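PDB 4YJX: ATP-dependent Clp protease adapter protein ClpS 2 from Agrobacterium fabrum, which recognises N-degron substrates by their N-terminal residue and, as an adaptor that binds the N-terminal domain of ClpA, modulates the specificity of ClpAP-mediated protein degradation. Local coordinates for the phenylalanine amide site. Numbering follows the deposited sequence.

The phenylalanine amide site. Residues 28-31, 34-36, 39, 58, 61-62, 95. With NFA (phenylalanine amide), chain B.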
# COMPACT_ATOMS: atom_id res chain seq x y z
N LEU A 28 3.15 0.31 2.62
CA LEU A 28 3.35 -0.71 1.60
C LEU A 28 4.63 -1.48 1.92
O LEU A 28 5.69 -0.87 2.09
CB LEU A 28 3.44 -0.10 0.20
CG LEU A 28 3.98 -1.00 -0.91
CD1 LEU A 28 3.05 -2.18 -1.15
CD2 LEU A 28 4.20 -0.22 -2.20
N LEU A 29 4.53 -2.80 2.00
CA LEU A 29 5.68 -3.64 2.28
C LEU A 29 6.16 -4.32 1.01
O LEU A 29 5.36 -4.74 0.18
CB LEU A 29 5.35 -4.70 3.33
CG LEU A 29 4.70 -4.19 4.62
CD1 LEU A 29 4.60 -5.33 5.61
CD2 LEU A 29 5.48 -3.03 5.19
N ASN A 30 7.48 -4.41 0.87
CA ASN A 30 8.05 -5.12 -0.27
C ASN A 30 7.90 -6.62 -0.14
O ASN A 30 7.77 -7.16 0.95
CB ASN A 30 9.53 -4.78 -0.42
CG ASN A 30 10.12 -5.30 -1.72
OD1 ASN A 30 9.55 -5.09 -2.79
ND2 ASN A 30 11.24 -6.00 -1.63
N ASP A 31 7.90 -7.29 -1.29
CA ASP A 31 8.00 -8.74 -1.34
C ASP A 31 8.62 -9.07 -2.69
O ASP A 31 8.76 -8.20 -3.54
CB ASP A 31 6.64 -9.42 -1.14
CG ASP A 31 5.71 -9.26 -2.34
OD1 ASP A 31 5.93 -9.94 -3.37
OD2 ASP A 31 4.73 -8.49 -2.24
N THR A 34 5.10 -10.22 -5.96
CA THR A 34 4.10 -9.35 -6.56
C THR A 34 4.72 -8.54 -7.70
O THR A 34 5.74 -7.89 -7.50
CB THR A 34 3.48 -8.38 -5.53
OG1 THR A 34 3.05 -9.11 -4.37
CG2 THR A 34 2.30 -7.64 -6.13
N PRO A 35 4.11 -8.58 -8.90
CA PRO A 35 4.64 -7.76 -10.00
C PRO A 35 4.67 -6.27 -9.68
O PRO A 35 3.75 -5.76 -9.05
CB PRO A 35 3.66 -8.05 -11.14
CG PRO A 35 3.10 -9.38 -10.83
CD PRO A 35 3.02 -9.46 -9.34
N ARG A 36 5.72 -5.59 -10.13
CA ARG A 36 5.88 -4.16 -9.89
C ARG A 36 4.67 -3.37 -10.38
O ARG A 36 4.14 -2.52 -9.67
CB ARG A 36 7.15 -3.64 -10.56
CG ARG A 36 8.43 -4.29 -10.04
CD ARG A 36 9.69 -3.70 -10.66
NE ARG A 36 9.68 -3.77 -12.12
CZ ARG A 36 9.89 -4.88 -12.83
NH1 ARG A 36 10.13 -6.03 -12.22
NH2 ARG A 36 9.87 -4.83 -14.15
N VAL A 39 1.41 -3.78 -8.27
CA VAL A 39 1.45 -2.95 -7.07
C VAL A 39 1.01 -1.54 -7.45
O VAL A 39 0.22 -0.91 -6.75
CB VAL A 39 2.87 -2.93 -6.44
CG1 VAL A 39 2.95 -1.94 -5.28
CG2 VAL A 39 3.26 -4.33 -5.97
N MET A 58 5.71 2.53 -5.15
CA MET A 58 6.04 1.13 -5.38
C MET A 58 7.55 0.92 -5.35
O MET A 58 8.04 -0.02 -4.73
CB MET A 58 5.46 0.66 -6.72
CG MET A 58 5.81 -0.77 -7.10
SD MET A 58 7.41 -0.98 -7.92
CE MET A 58 7.18 0.00 -9.40
N ALA A 61 9.20 1.26 -1.81
CA ALA A 61 9.10 0.02 -1.04
C ALA A 61 10.05 -1.02 -1.63
O ALA A 61 10.74 -1.72 -0.89
CB ALA A 61 7.67 -0.49 -1.04
N HIS A 62 10.09 -1.09 -2.95
CA HIS A 62 10.95 -2.02 -3.67
C HIS A 62 12.41 -1.92 -3.24
O HIS A 62 13.09 -2.94 -3.08
CB HIS A 62 10.83 -1.76 -5.18
CG HIS A 62 11.78 -2.57 -6.01
ND1 HIS A 62 11.58 -3.90 -6.29
CD2 HIS A 62 12.93 -2.23 -6.64
CE1 HIS A 62 12.56 -4.35 -7.05
NE2 HIS A 62 13.40 -3.35 -7.27
N LEU A 95 1.37 -9.68 -1.56
CA LEU A 95 1.31 -8.23 -1.38
C LEU A 95 0.67 -7.85 -0.05
O LEU A 95 -0.45 -8.27 0.26
CB LEU A 95 0.55 -7.57 -2.53
CG LEU A 95 0.45 -6.04 -2.45
CD1 LEU A 95 1.83 -5.37 -2.47
CD2 LEU A 95 -0.40 -5.50 -3.57
N NFA B . 9.95 -6.19 -5.66
CA NFA B . 8.79 -6.64 -6.35
C NFA B . 9.18 -7.32 -7.64
O NFA B . 10.34 -7.34 -8.00
CB NFA B . 7.91 -5.45 -6.64
CG NFA B . 7.21 -4.93 -5.40
CD1 NFA B . 6.51 -5.77 -4.61
CD2 NFA B . 7.26 -3.46 -5.04
CE1 NFA B . 5.82 -5.26 -3.37
CE2 NFA B . 6.63 -3.01 -3.93
CZ NFA B . 5.87 -3.96 -3.04
NXT NFA B . 8.19 -7.95 -8.43
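Phenylalanine amide, standing in for the first residue of an N-degron, lies almost wholly buried in the N-end-rule pocket of ClpS, between the loop after strand 23-29 and helices 36-47 and 51-64. Its alpha-amino group N is gripped from two sides. Asn30, with CG anti to its backbone N (chi1 -170°), presents the amide oxygen OD1 to the ligand N at 3.1 Å along an in-plane lone pair. From helix 51-64, His62 ND1 meets the ligand N at 2.9 Å, with that nitrogen at the imidazole edge and nearly in its plane; to accept this bond, ND1 would have to be unprotonated. The carbonyl O of Asp31 adds a weak third contact. At the other end, the carboxamide nitrogen NXT, which takes the place of the next residue's backbone amide, donates a straight bond of 2.6 Å to Thr34 O, approaching from above the carbonyl plane. Asp31 braces this loop: its carboxylate oxygens OD1 and OD2 use their syn lone pairs to accept from Thr34 N and the Thr34 hydroxyl OG1, respectively. The phenyl ring points inward, with Val39 CG2 over one face, 3.7 Å from the centroid. Met58 CG meets the ligand CD2 at 3.7 Å, while Leu28 CD1 lies 3.8 Å from the ligand's ring tip CZ, and Arg36 lays its aliphatic CG along the ligand CB. Amino-group recognition joined to an apolar pocket suits a free N-terminus bearing a bulky hydrophobic residue and would let ClpS2 capture such substrates for ClpAP.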